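Local coordinates for protein cellulase IBT99 (Metagenomes, PDB 6WBT) that probably hydrolyses 6-phospho-alpha-glucosides as a family 4 glycoside hydrolase that uses NAD and manganese, and binds glucose 6-phosphate, at residues Asn169-Asp172 / Met173-Glu176; Tyr364-Arg368 / Gly369-Val373; Cys187-Glu190 / Asp191-Ser194; Leu51-Lys54 / Glu55-Thr59. One frame throughout, in Å; residues are numbered along the deposited sequence.

Contact 1: Asn169-Asp172 / Met173-Glu176; sequences NICD and MPVE. With MN (manganese (II) ion), chain E; G6P (6-O-phosphono-alpha-D-glucopyranose), chain F; NAD (nicotinamide-adenine-dinucleotide), chain G.
C171 and M173 meet because C171 swings SG away from its own backbone N (chi1 174°). This sets the sulfur before the first turn of helix 173-184. There SG accepts from the backbone N of M173 at 3.3 Å, a capping bond with an angle of 163°. The same SG binds manganese at 2.4 Å. H201, O2 of the glucose 6-phosphate and O7N of the NAD amide also bind the metal. D172 instead holds CG between its backbone N and carbonyl carbon (chi1 75°). This lifts the carboxylate toward the sugar, where OD1 accepts from the O1 hydroxyl of glucose 6-phosphate at 2.5 Å. With an alanine here, O1 would probably lose this acceptor and be freer to turn. The backbone O of D172 takes the N-H of E176 at 2.7 Å. The D172 and E176 side chains run side by side with nearly parallel carboxylate planes, but D172 OD2 and E176 OE1 stay 4.9 Å apart. M173, a selenomethionine, starts the helix and lines the pocket, with CB 3.3 Å from sugar O2. A strand end turning into a helix beside the cofactor is typical of a Rossmann-type core; here it lies at the NAD and manganese site, consistent with family 4 glycoside hydrolases.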
loop_
_atom_site.group_PDB
_atom_site.type_symbol
_atom_site.label_atom_id
_atom_site.label_comp_id
_atom_site.label_asym_id
_atom_site.label_seq_id
_atom_site.Cartn_x
_atom_site.Cartn_y
_atom_site.Cartn_z
ATOM N N ASN A 169 -7.360 -24.950 1.564
ATOM C CA ASN A 169 -8.812 -24.853 1.502
ATOM C C ASN A 169 -9.249 -24.689 0.053
ATOM O O ASN A 169 -8.764 -23.795 -0.648
ATOM C CB ASN A 169 -9.311 -23.682 2.348
ATOM C CG ASN A 169 -8.785 -23.725 3.770
ATOM O OD1 ASN A 169 -9.377 -24.358 4.644
ATOM N ND2 ASN A 169 -7.666 -23.051 4.008
ATOM N N ILE A 170 -10.167 -25.547 -0.389
ATOM C CA ILE A 170 -10.623 -25.577 -1.769
ATOM C C ILE A 170 -12.148 -25.552 -1.791
ATOM O O ILE A 170 -12.809 -25.563 -0.753
ATOM C CB ILE A 170 -10.085 -26.803 -2.535
ATOM C CG1 ILE A 170 -10.519 -28.096 -1.841
ATOM C CG2 ILE A 170 -8.570 -26.737 -2.657
ATOM C CD1 ILE A 170 -10.118 -29.351 -2.585
ATOM N N CYS A 171 -12.702 -25.525 -3.002
ATOM C CA CYS A 171 -14.143 -25.500 -3.207
ATOM C C CYS A 171 -14.443 -26.033 -4.600
ATOM O O CYS A 171 -13.676 -25.806 -5.539
ATOM C CB CYS A 171 -14.708 -24.085 -3.045
ATOM S SG CYS A 171 -16.459 -23.921 -3.454
ATOM N N ASP A 172 -15.566 -26.739 -4.724
ATOM C CA ASP A 172 -15.952 -27.355 -5.987
ATOM C C ASP A 172 -17.021 -26.571 -6.739
ATOM O O ASP A 172 -17.406 -26.978 -7.838
ATOM C CB ASP A 172 -16.439 -28.790 -5.751
ATOM C CG ASP A 172 -17.826 -28.847 -5.139
ATOM O OD1 ASP A 172 -18.162 -27.959 -4.330
ATOM O OD2 ASP A 172 -18.585 -29.782 -5.470
HETATM N N MSE A 173 -17.510 -25.467 -6.180
HETATM C CA MSE A 173 -18.517 -24.654 -6.860
HETATM C C MSE A 173 -17.994 -24.043 -8.170
HETATM O O MSE A 173 -18.704 -24.072 -9.176
HETATM C CB MSE A 173 -19.043 -23.553 -5.932
HETATM C CG MSE A 173 -20.224 -22.772 -6.493
HETATM SE SE MSE A 173 -21.846 -23.848 -6.642
HETATM C CE MSE A 173 -21.920 -24.027 -8.580
ATOM N N PRO A 174 -16.773 -23.486 -8.179
ATOM C CA PRO A 174 -16.209 -23.060 -9.472
ATOM C C PRO A 174 -15.994 -24.219 -10.429
ATOM O O PRO A 174 -16.196 -24.063 -11.640
ATOM C CB PRO A 174 -14.885 -22.389 -9.073
ATOM C CG PRO A 174 -15.082 -21.978 -7.661
ATOM C CD PRO A 174 -15.903 -23.070 -7.061
ATOM N N VAL A 175 -15.599 -25.385 -9.916
ATOM C CA VAL A 175 -15.390 -26.544 -10.779
ATOM C C VAL A 175 -16.718 -27.040 -11.339
ATOM O O VAL A 175 -16.791 -27.500 -12.484
ATOM C CB VAL A 175 -14.647 -27.654 -10.012
ATOM C CG1 VAL A 175 -14.213 -28.760 -10.964
ATOM C CG2 VAL A 175 -13.451 -27.078 -9.271
ATOM N N GLU A 176 -17.788 -26.955 -10.544
ATOM C CA GLU A 176 -19.108 -27.339 -11.038
ATOM C C GLU A 176 -19.601 -26.369 -12.103
ATOM O O GLU A 176 -20.274 -26.776 -13.058
ATOM C CB GLU A 176 -20.100 -27.418 -9.878
ATOM C CG GLU A 176 -19.962 -28.673 -9.033
ATOM C CD GLU A 176 -20.642 -29.874 -9.659
ATOM O OE1 GLU A 176 -21.730 -30.256 -9.180
ATOM O OE2 GLU A 176 -20.097 -30.432 -10.635
HETATM MN MN MN E . -18.131 -24.327 -1.748
HETATM C C1 G6P F . -21.564 -26.916 -4.152
HETATM C C2 G6P F . -21.147 -25.831 -3.162
HETATM C C3 G6P F . -21.342 -26.297 -1.724
HETATM C C4 G6P F . -22.749 -26.847 -1.529
HETATM C C5 G6P F . -23.018 -27.923 -2.573
HETATM C C6 G6P F . -24.395 -28.562 -2.416
HETATM O O1 G6P F . -20.674 -28.031 -4.041
HETATM O O2 G6P F . -19.771 -25.496 -3.371
HETATM O O3 G6P F . -21.122 -25.201 -0.831
HETATM O O4 G6P F . -22.876 -27.401 -0.215
HETATM O O5 G6P F . -22.897 -27.346 -3.874
HETATM O O6 G6P F . -25.047 -28.089 -1.240
HETATM P P G6P F . -26.349 -28.858 -0.687
HETATM O O1P G6P F . -27.270 -27.750 -0.240
HETATM O O2P G6P F . -25.821 -29.735 0.423
HETATM O O3P G6P F . -26.845 -29.626 -1.889
HETATM P PA NAD G . -23.235 -34.574 6.782
HETATM O O1A NAD G . -23.949 -33.817 7.852
HETATM O O2A NAD G . -24.011 -35.580 5.998
HETATM O O5B NAD G . -21.938 -35.275 7.420
HETATM C C5B NAD G . -20.963 -34.462 8.130
HETATM C C4B NAD G . -20.161 -35.343 9.056
HETATM O O4B NAD G . -19.224 -34.533 9.815
HETATM C C3B NAD G . -20.965 -36.134 10.103
HETATM O O3B NAD G . -20.553 -37.494 10.093
HETATM C C2B NAD G . -20.563 -35.464 11.422
HETATM O O2B NAD G . -20.711 -36.289 12.557
HETATM C C1B NAD G . -19.123 -35.092 11.103
HETATM N N9A NAD G . -18.541 -34.111 12.012
HETATM C C8A NAD G . -19.185 -33.049 12.595
HETATM N N7A NAD G . -18.413 -32.336 13.378
HETATM C C5A NAD G . -17.183 -32.974 13.319
HETATM C C6A NAD G . -15.947 -32.702 13.938
HETATM N N6A NAD G . -15.745 -31.683 14.768
HETATM N N1A NAD G . -14.917 -33.539 13.669
HETATM C C2A NAD G . -15.128 -34.565 12.834
HETATM N N3A NAD G . -16.242 -34.915 12.197
HETATM C C4A NAD G . -17.248 -34.072 12.482
HETATM O O3 NAD G . -22.576 -33.530 5.759
HETATM P PN NAD G . -22.494 -33.489 4.157
HETATM O O1N NAD G . -21.951 -34.790 3.667
HETATM O O2N NAD G . -23.802 -33.014 3.618
HETATM O O5D NAD G . -21.391 -32.345 3.958
HETATM C C5D NAD G . -20.121 -32.506 4.638
HETATM C C4D NAD G . -19.339 -31.220 4.541
HETATM O O4D NAD G . -18.895 -31.038 3.177
HETATM C C3D NAD G . -20.115 -29.939 4.882
HETATM O O3D NAD G . -19.321 -29.105 5.714
HETATM C C2D NAD G . -20.300 -29.324 3.492
HETATM O O2D NAD G . -20.602 -27.938 3.491
HETATM C C1D NAD G . -18.952 -29.656 2.866
HETATM N N1N NAD G . -18.955 -29.495 1.385
HETATM C C2N NAD G . -18.306 -28.433 0.815
HETATM C C3N NAD G . -18.319 -28.250 -0.560
HETATM C C7N NAD G . -17.537 -27.093 -1.127
HETATM O O7N NAD G . -17.968 -26.497 -2.110
HETATM N N7N NAD G . -16.382 -26.789 -0.550
HETATM C C4N NAD G . -19.032 -29.144 -1.353
HETATM C C5N NAD G . -19.652 -30.228 -0.770
HETATM C C6N NAD G . -19.599 -30.388 0.597
#

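Contact 2: Tyr364-Arg368 / Gly369-Val373; sequences YVTDR and GVEPV
Y364 and E371 form an antiparallel hydrogen-bonded pair. Y364 N reaches E371 O at 3.2 Å, and E371 N returns to Y364 O at 3.1 Å. Nearer the turn, G369 O is gripped twice by one residue. T366 N donates to G369 O at 2.8 Å, nearly in line with the C=O bond. T366 OG1 donates to G369 O at 2.9 Å, from above the carbonyl plane. OG1 sits between its backbone N and carbonyl carbon (chi1 79°), which brings it to both G369 O and R368 N. It accepts from R368 N, an ST turn within the type I beta turn from T366 to G369. A valine in place of T366 would probably leave R368 N without this acceptor and G369 O with one grip fewer. The backbone angles of G369 would jam a side chain against R368 O.

R368 NH2 makes a salt bridge to E371 OE2 at 3.1 Å. The bond is weak (angle 133°), and the guanidinium and carboxylate planes are turned 62° apart. OE2 also pairs with R339 of the second subunit.

Apolar contact is slight. V373 CG1 meets the Y364 ring edge at CE1, 3.7 Å away. The Y364 hydroxyl bonds to E371 of the second subunit. The hairpin is therefore held mainly by polar bonds, and its acidic and phenolic ends also serve the subunit interface.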
loop_
_atom_site.group_PDB
_atom_site.type_symbol
_atom_site.label_atom_id
_atom_site.label_comp_id
_atom_site.label_asym_id
_atom_site.label_seq_id
_atom_site.Cartn_x
_atom_site.Cartn_y
_atom_site.Cartn_z
ATOM N N TYR A 364 -0.749 -22.938 -8.424
ATOM C CA TYR A 364 -0.105 -24.187 -8.810
ATOM C C TYR A 364 0.175 -25.012 -7.560
ATOM O O TYR A 364 0.951 -24.592 -6.694
ATOM C CB TYR A 364 1.185 -23.916 -9.586
ATOM C CG TYR A 364 0.954 -23.282 -10.941
ATOM C CD1 TYR A 364 0.743 -21.913 -11.063
ATOM C CD2 TYR A 364 0.946 -24.051 -12.097
ATOM C CE1 TYR A 364 0.529 -21.331 -12.299
ATOM C CE2 TYR A 364 0.734 -23.476 -13.337
ATOM C CZ TYR A 364 0.526 -22.116 -13.431
ATOM O OH TYR A 364 0.315 -21.540 -14.662
ATOM N N VAL A 365 -0.460 -26.177 -7.468
ATOM C CA VAL A 365 -0.338 -27.038 -6.295
ATOM C C VAL A 365 0.989 -27.786 -6.375
ATOM O O VAL A 365 1.182 -28.640 -7.244
ATOM C CB VAL A 365 -1.516 -28.013 -6.190
ATOM C CG1 VAL A 365 -1.306 -28.973 -5.030
ATOM C CG2 VAL A 365 -2.822 -27.249 -6.025
ATOM N N THR A 366 1.903 -27.467 -5.466
ATOM C CA THR A 366 3.190 -28.134 -5.358
ATOM C C THR A 366 3.205 -29.019 -4.118
ATOM O O THR A 366 2.303 -28.970 -3.279
ATOM C CB THR A 366 4.333 -27.114 -5.291
ATOM O OG1 THR A 366 4.416 -26.576 -3.966
ATOM C CG2 THR A 366 4.087 -25.978 -6.271
ATOM N N ASP A 367 4.256 -29.833 -4.001
ATOM C CA ASP A 367 4.412 -30.647 -2.801
ATOM C C ASP A 367 4.792 -29.821 -1.579
ATOM O O ASP A 367 4.883 -30.380 -0.480
ATOM C CB ASP A 367 5.457 -31.741 -3.029
ATOM C CG ASP A 367 6.858 -31.189 -3.180
ATOM O OD1 ASP A 367 7.065 -30.309 -4.041
ATOM O OD2 ASP A 367 7.753 -31.630 -2.428
ATOM N N ARG A 368 5.016 -28.517 -1.744
ATOM C CA ARG A 368 5.337 -27.621 -0.645
ATOM C C ARG A 368 4.181 -26.707 -0.266
ATOM O O ARG A 368 4.286 -25.980 0.728
ATOM C CB ARG A 368 6.558 -26.762 -1.006
ATOM C CG ARG A 368 7.676 -27.527 -1.697
ATOM C CD ARG A 368 8.702 -26.575 -2.288
ATOM N NE ARG A 368 8.096 -25.645 -3.237
ATOM C CZ ARG A 368 7.946 -25.893 -4.535
ATOM N NH1 ARG A 368 8.360 -27.045 -5.044
ATOM N NH2 ARG A 368 7.383 -24.988 -5.323
ATOM N N GLY A 369 3.091 -26.724 -1.025
ATOM C CA GLY A 369 1.953 -25.863 -0.813
ATOM C C GLY A 369 1.453 -25.330 -2.137
ATOM O O GLY A 369 1.673 -25.929 -3.189
ATOM N N VAL A 370 0.779 -24.185 -2.077
ATOM C CA VAL A 370 0.229 -23.532 -3.258
ATOM C C VAL A 370 1.073 -22.311 -3.590
ATOM O O VAL A 370 1.440 -21.532 -2.701
ATOM C CB VAL A 370 -1.243 -23.138 -3.045
ATOM C CG1 VAL A 370 -1.762 -22.368 -4.250
ATOM C CG2 VAL A 370 -2.091 -24.372 -2.791
ATOM N N GLU A 371 1.386 -22.147 -4.874
ATOM C CA GLU A 371 2.054 -20.948 -5.371
ATOM C C GLU A 371 1.048 -20.106 -6.143
ATOM O O GLU A 371 0.810 -20.358 -7.335
ATOM C CB GLU A 371 3.245 -21.317 -6.261
ATOM C CG GLU A 371 4.445 -21.840 -5.489
ATOM C CD GLU A 371 5.668 -22.020 -6.366
ATOM O OE1 GLU A 371 5.505 -22.164 -7.595
ATOM O OE2 GLU A 371 6.793 -22.011 -5.825
ATOM N N PRO A 372 0.426 -19.109 -5.519
ATOM C CA PRO A 372 -0.592 -18.318 -6.214
ATOM C C PRO A 372 0.023 -17.336 -7.199
ATOM O O PRO A 372 1.113 -16.801 -6.989
ATOM C CB PRO A 372 -1.304 -17.573 -5.076
ATOM C CG PRO A 372 -0.812 -18.210 -3.797
ATOM C CD PRO A 372 0.550 -18.725 -4.106
ATOM N N VAL A 373 -0.707 -17.099 -8.285
ATOM C CA VAL A 373 -0.257 -16.176 -9.319
ATOM C C VAL A 373 -0.635 -14.752 -8.934
ATOM O O VAL A 373 -1.646 -14.508 -8.265
ATOM C CB VAL A 373 -0.842 -16.565 -10.691
ATOM C CG1 VAL A 373 -0.332 -17.933 -11.115
ATOM C CG2 VAL A 373 -2.363 -16.547 -10.647
#

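Contact 3: Cys187-Glu190 / Asp191-Ser194; sequences CKLE and DIES
The backbone N of D191 donates to K188 O at 2.9 Å, the shorter of two bonds that round this turn. One residue on, I192 N donates to L189 O at 3.2 Å. Both bonds span three residues, as in a 3-10 turn. The D191 side chain folds back alongside K188 and points the same way. Its OD2 touches K188 CB at 3.6 Å. The K188 chain bends at chi2 (-57°), and its NZ stays 6.9 Å from D191 OD2. The opposite charges are too far apart for a salt bridge. C187 SG lies 3.8 Å from D191 CB and 4.1 Å from I192 CD1. This sulfur is in a disulfide with C210 of strand 202-210. L189 turns CG away from its backbone N (chi1 -175°), which lets CD1 come against I192 CG2 at 3.7 Å. These two side chains meet at a slant. L189 and I192 also both touch E178 of helix 173-184. Beyond the turn, E193 bridges to R209 and to R337 of the second subunit. The arrangement is a short 3-10 turn that carries the chain from helix 173-184 into strand 192-197. The disulfide pins the turn to the neighbouring strand of the antiparallel sheet.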
loop_
_atom_site.group_PDB
_atom_site.type_symbol
_atom_site.label_atom_id
_atom_site.label_comp_id
_atom_site.label_asym_id
_atom_site.label_seq_id
_atom_site.Cartn_x
_atom_site.Cartn_y
_atom_site.Cartn_z
ATOM N N CYS A 187 -17.212 -28.953 -24.947
ATOM C CA CYS A 187 -15.788 -29.073 -24.677
ATOM C C CYS A 187 -15.570 -30.028 -23.511
ATOM O O CYS A 187 -16.386 -30.103 -22.590
ATOM C CB CYS A 187 -15.179 -27.704 -24.347
ATOM S SG CYS A 187 -13.403 -27.695 -23.987
ATOM N N LYS A 188 -14.462 -30.759 -23.559
ATOM C CA LYS A 188 -14.116 -31.679 -22.487
ATOM C C LYS A 188 -13.576 -30.912 -21.285
ATOM O O LYS A 188 -12.837 -29.934 -21.434
ATOM C CB LYS A 188 -13.088 -32.699 -22.979
ATOM C CG LYS A 188 -13.554 -33.472 -24.208
ATOM C CD LYS A 188 -14.874 -34.183 -23.937
ATOM C CE LYS A 188 -15.574 -34.597 -25.225
ATOM N NZ LYS A 188 -16.595 -33.601 -25.661
ATOM N N LEU A 189 -13.957 -31.363 -20.084
ATOM C CA LEU A 189 -13.596 -30.642 -18.867
ATOM C C LEU A 189 -12.088 -30.597 -18.659
ATOM O O LEU A 189 -11.575 -29.653 -18.046
ATOM C CB LEU A 189 -14.280 -31.280 -17.657
ATOM C CG LEU A 189 -14.111 -30.574 -16.310
ATOM C CD1 LEU A 189 -14.697 -29.172 -16.358
ATOM C CD2 LEU A 189 -14.745 -31.385 -15.191
ATOM N N GLU A 190 -11.363 -31.600 -19.161
ATOM C CA GLU A 190 -9.908 -31.567 -19.068
ATOM C C GLU A 190 -9.326 -30.377 -19.821
ATOM O O GLU A 190 -8.298 -29.826 -19.413
ATOM C CB GLU A 190 -9.310 -32.870 -19.604
ATOM C CG GLU A 190 -9.734 -34.127 -18.853
ATOM C CD GLU A 190 -10.987 -34.764 -19.428
ATOM O OE1 GLU A 190 -11.972 -34.036 -19.672
ATOM O OE2 GLU A 190 -10.982 -35.994 -19.644
ATOM N N ASP A 191 -9.972 -29.958 -20.907
ATOM C CA ASP A 191 -9.449 -28.884 -21.740
ATOM C C ASP A 191 -9.863 -27.500 -21.258
ATOM O O ASP A 191 -9.490 -26.507 -21.895
ATOM C CB ASP A 191 -9.903 -29.075 -23.189
ATOM C CG ASP A 191 -9.602 -30.465 -23.718
ATOM O OD1 ASP A 191 -8.608 -31.073 -23.271
ATOM O OD2 ASP A 191 -10.363 -30.949 -24.582
ATOM N N ILE A 192 -10.614 -27.409 -20.167
ATOM C CA ILE A 192 -11.117 -26.131 -19.682
ATOM C C ILE A 192 -10.130 -25.560 -18.674
ATOM O O ILE A 192 -9.416 -26.289 -17.975
ATOM C CB ILE A 192 -12.535 -26.281 -19.084
ATOM C CG1 ILE A 192 -13.402 -25.069 -19.434
ATOM C CG2 ILE A 192 -12.483 -26.473 -17.573
ATOM C CD1 ILE A 192 -13.700 -24.930 -20.915
ATOM N N GLU A 193 -10.074 -24.229 -18.626
ATOM C CA GLU A 193 -9.224 -23.503 -17.692
ATOM C C GLU A 193 -9.661 -22.048 -17.707
ATOM O O GLU A 193 -9.869 -21.472 -18.779
ATOM C CB GLU A 193 -7.739 -23.631 -18.057
ATOM C CG GLU A 193 -6.835 -22.670 -17.302
ATOM C CD GLU A 193 -5.359 -22.971 -17.489
ATOM O OE1 GLU A 193 -4.959 -24.142 -17.320
ATOM O OE2 GLU A 193 -4.595 -22.030 -17.797
ATOM N N SER A 194 -9.810 -21.464 -16.523
ATOM C CA SER A 194 -10.371 -20.133 -16.395
ATOM C C SER A 194 -9.549 -19.310 -15.418
ATOM O O SER A 194 -8.897 -19.846 -14.519
ATOM C CB SER A 194 -11.830 -20.186 -15.926
ATOM O OG SER A 194 -11.929 -20.824 -14.664
#

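Contact 4: Leu51-Lys54 / Glu55-Thr59; sequences LIVK and EVIKT
I52 and V56 stand one helical turn apart on the packed side of helix 43-60, and V53 and I57 repeat the step. I52 CG2 lies 4.4 Å from V56 CG2. V53 CG1 lies 4.2 Å from I57 CD1. The closest approaches are of side-chain carbons to backbone carbonyl oxygens one turn back. V56 sets CG1 anti to its backbone N (chi1 173°), which leaves CG2 beside that N and against I52 O. I57 rests its CG1 against V53 O in the same way. The backbone bonds follow the regular alpha-helical pattern, each N-H donating to the carbonyl four residues back. V56 N donates to I52 O at 2.7 Å. The bonds of E55, I57 and K58 to L51, V53 and K54 repeat this. The buried face is closed by other parts of the chain. I52 meets helix 296-306, V53 meets helix 17-25, and I57 meets L66 of strand 66-69.

The solvent side is looser. K54 runs out straight, though it also touches L66. K58 bends at chi2 and chi4, and its amine turns from the facing residues. E55 is borderline: it is partly exposed, with CB near I52 O, and it touches I305. The two lysines and T59 are exposed. The helix is thus amphipathic: branched aliphatic side chains hold it to the fold, while the lysines and T59 face water.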
loop_
_atom_site.group_PDB
_atom_site.type_symbol
_atom_site.label_atom_id
_atom_site.label_comp_id
_atom_site.label_asym_id
_atom_site.label_seq_id
_atom_site.Cartn_x
_atom_site.Cartn_y
_atom_site.Cartn_z
ATOM N N LEU A 51 -20.372 -49.010 6.192
ATOM C CA LEU A 51 -20.912 -50.172 5.493
ATOM C C LEU A 51 -20.895 -49.961 3.985
ATOM O O LEU A 51 -20.602 -50.889 3.221
ATOM C CB LEU A 51 -22.334 -50.459 5.975
ATOM C CG LEU A 51 -22.496 -50.815 7.453
ATOM C CD1 LEU A 51 -23.946 -50.659 7.877
ATOM C CD2 LEU A 51 -22.006 -52.228 7.721
ATOM N N ILE A 52 -21.203 -48.743 3.538
ATOM C CA ILE A 52 -21.168 -48.446 2.109
ATOM C C ILE A 52 -19.730 -48.335 1.625
ATOM O O ILE A 52 -19.398 -48.774 0.518
ATOM C CB ILE A 52 -21.964 -47.165 1.812
ATOM C CG1 ILE A 52 -23.302 -47.191 2.549
ATOM C CG2 ILE A 52 -22.190 -47.012 0.316
ATOM C CD1 ILE A 52 -24.100 -45.930 2.376
ATOM N N VAL A 53 -18.853 -47.746 2.443
ATOM C CA VAL A 53 -17.448 -47.618 2.066
ATOM C C VAL A 53 -16.819 -48.993 1.883
ATOM O O VAL A 53 -16.033 -49.213 0.953
ATOM C CB VAL A 53 -16.688 -46.779 3.110
ATOM C CG1 VAL A 53 -15.218 -46.665 2.736
ATOM C CG2 VAL A 53 -17.314 -45.399 3.239
ATOM N N LYS A 54 -17.161 -49.942 2.758
ATOM C CA LYS A 54 -16.690 -51.312 2.582
ATOM C C LYS A 54 -17.245 -51.920 1.300
ATOM O O LYS A 54 -16.546 -52.669 0.607
ATOM C CB LYS A 54 -17.076 -52.162 3.792
ATOM C CG LYS A 54 -16.371 -51.767 5.078
ATOM C CD LYS A 54 -16.982 -52.462 6.283
ATOM C CE LYS A 54 -16.344 -51.980 7.575
ATOM N NZ LYS A 54 -16.995 -52.578 8.774
ATOM N N GLU A 55 -18.499 -51.607 0.969
ATOM C CA GLU A 55 -19.080 -52.102 -0.274
ATOM C C GLU A 55 -18.440 -51.442 -1.489
ATOM O O GLU A 55 -18.303 -52.081 -2.539
ATOM C CB GLU A 55 -20.592 -51.870 -0.274
ATOM C CG GLU A 55 -21.381 -52.868 -1.108
ATOM C CD GLU A 55 -21.362 -54.265 -0.516
ATOM O OE1 GLU A 55 -21.448 -55.242 -1.290
ATOM O OE2 GLU A 55 -21.258 -54.386 0.723
ATOM N N VAL A 56 -18.046 -50.173 -1.368
ATOM C CA VAL A 56 -17.325 -49.511 -2.451
ATOM C C VAL A 56 -15.928 -50.100 -2.595
ATOM O O VAL A 56 -15.451 -50.340 -3.711
ATOM C CB VAL A 56 -17.276 -47.991 -2.210
ATOM C CG1 VAL A 56 -16.380 -47.315 -3.238
ATOM C CG2 VAL A 56 -18.677 -47.401 -2.252
ATOM N N ILE A 57 -15.250 -50.340 -1.470
ATOM C CA ILE A 57 -13.937 -50.978 -1.510
ATOM C C ILE A 57 -14.048 -52.381 -2.090
ATOM O O ILE A 57 -13.201 -52.813 -2.881
ATOM C CB ILE A 57 -13.309 -50.987 -0.103
ATOM C CG1 ILE A 57 -12.903 -49.571 0.307
ATOM C CG2 ILE A 57 -12.116 -51.930 -0.045
ATOM C CD1 ILE A 57 -12.288 -49.485 1.683
ATOM N N LYS A 58 -15.104 -53.110 -1.723
ATOM C CA LYS A 58 -15.295 -54.460 -2.239
ATOM C C LYS A 58 -15.576 -54.473 -3.737
ATOM O O LYS A 58 -15.407 -55.516 -4.378
ATOM C CB LYS A 58 -16.433 -55.146 -1.479
ATOM C CG LYS A 58 -16.522 -56.649 -1.686
ATOM C CD LYS A 58 -15.156 -57.303 -1.550
ATOM C CE LYS A 58 -15.280 -58.783 -1.242
ATOM N NZ LYS A 58 -15.805 -59.010 0.133
ATOM N N THR A 59 -15.982 -53.342 -4.310
ATOM C CA THR A 59 -16.344 -53.267 -5.719
ATOM C C THR A 59 -15.220 -52.739 -6.602
ATOM O O THR A 59 -15.022 -53.248 -7.710
ATOM C CB THR A 59 -17.585 -52.384 -5.897
ATOM O OG1 THR A 59 -18.573 -52.749 -4.927
ATOM C CG2 THR A 59 -18.171 -52.560 -7.290
#

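All four contacts are local, so none encloses a long loop, and they follow one another in series without nesting or crossing. Contact 4 comes first, on the helix of the beta-alpha-beta unit between strands 33-39 and 66-69. Contact 1 follows, where strand 167-170 passes into helix 173-184 at the active site. Contact 3 then rounds the turn from that helix into strand 192-197 and the antiparallel sheet. Contact 2 comes last and closes the hairpin of strands 358-366 and 369-372. It shares the large mixed sheet with contact 1; their centres are about 17 Å apart. Contact 4 stands apart, its centre about 26 Å from that of contact 1.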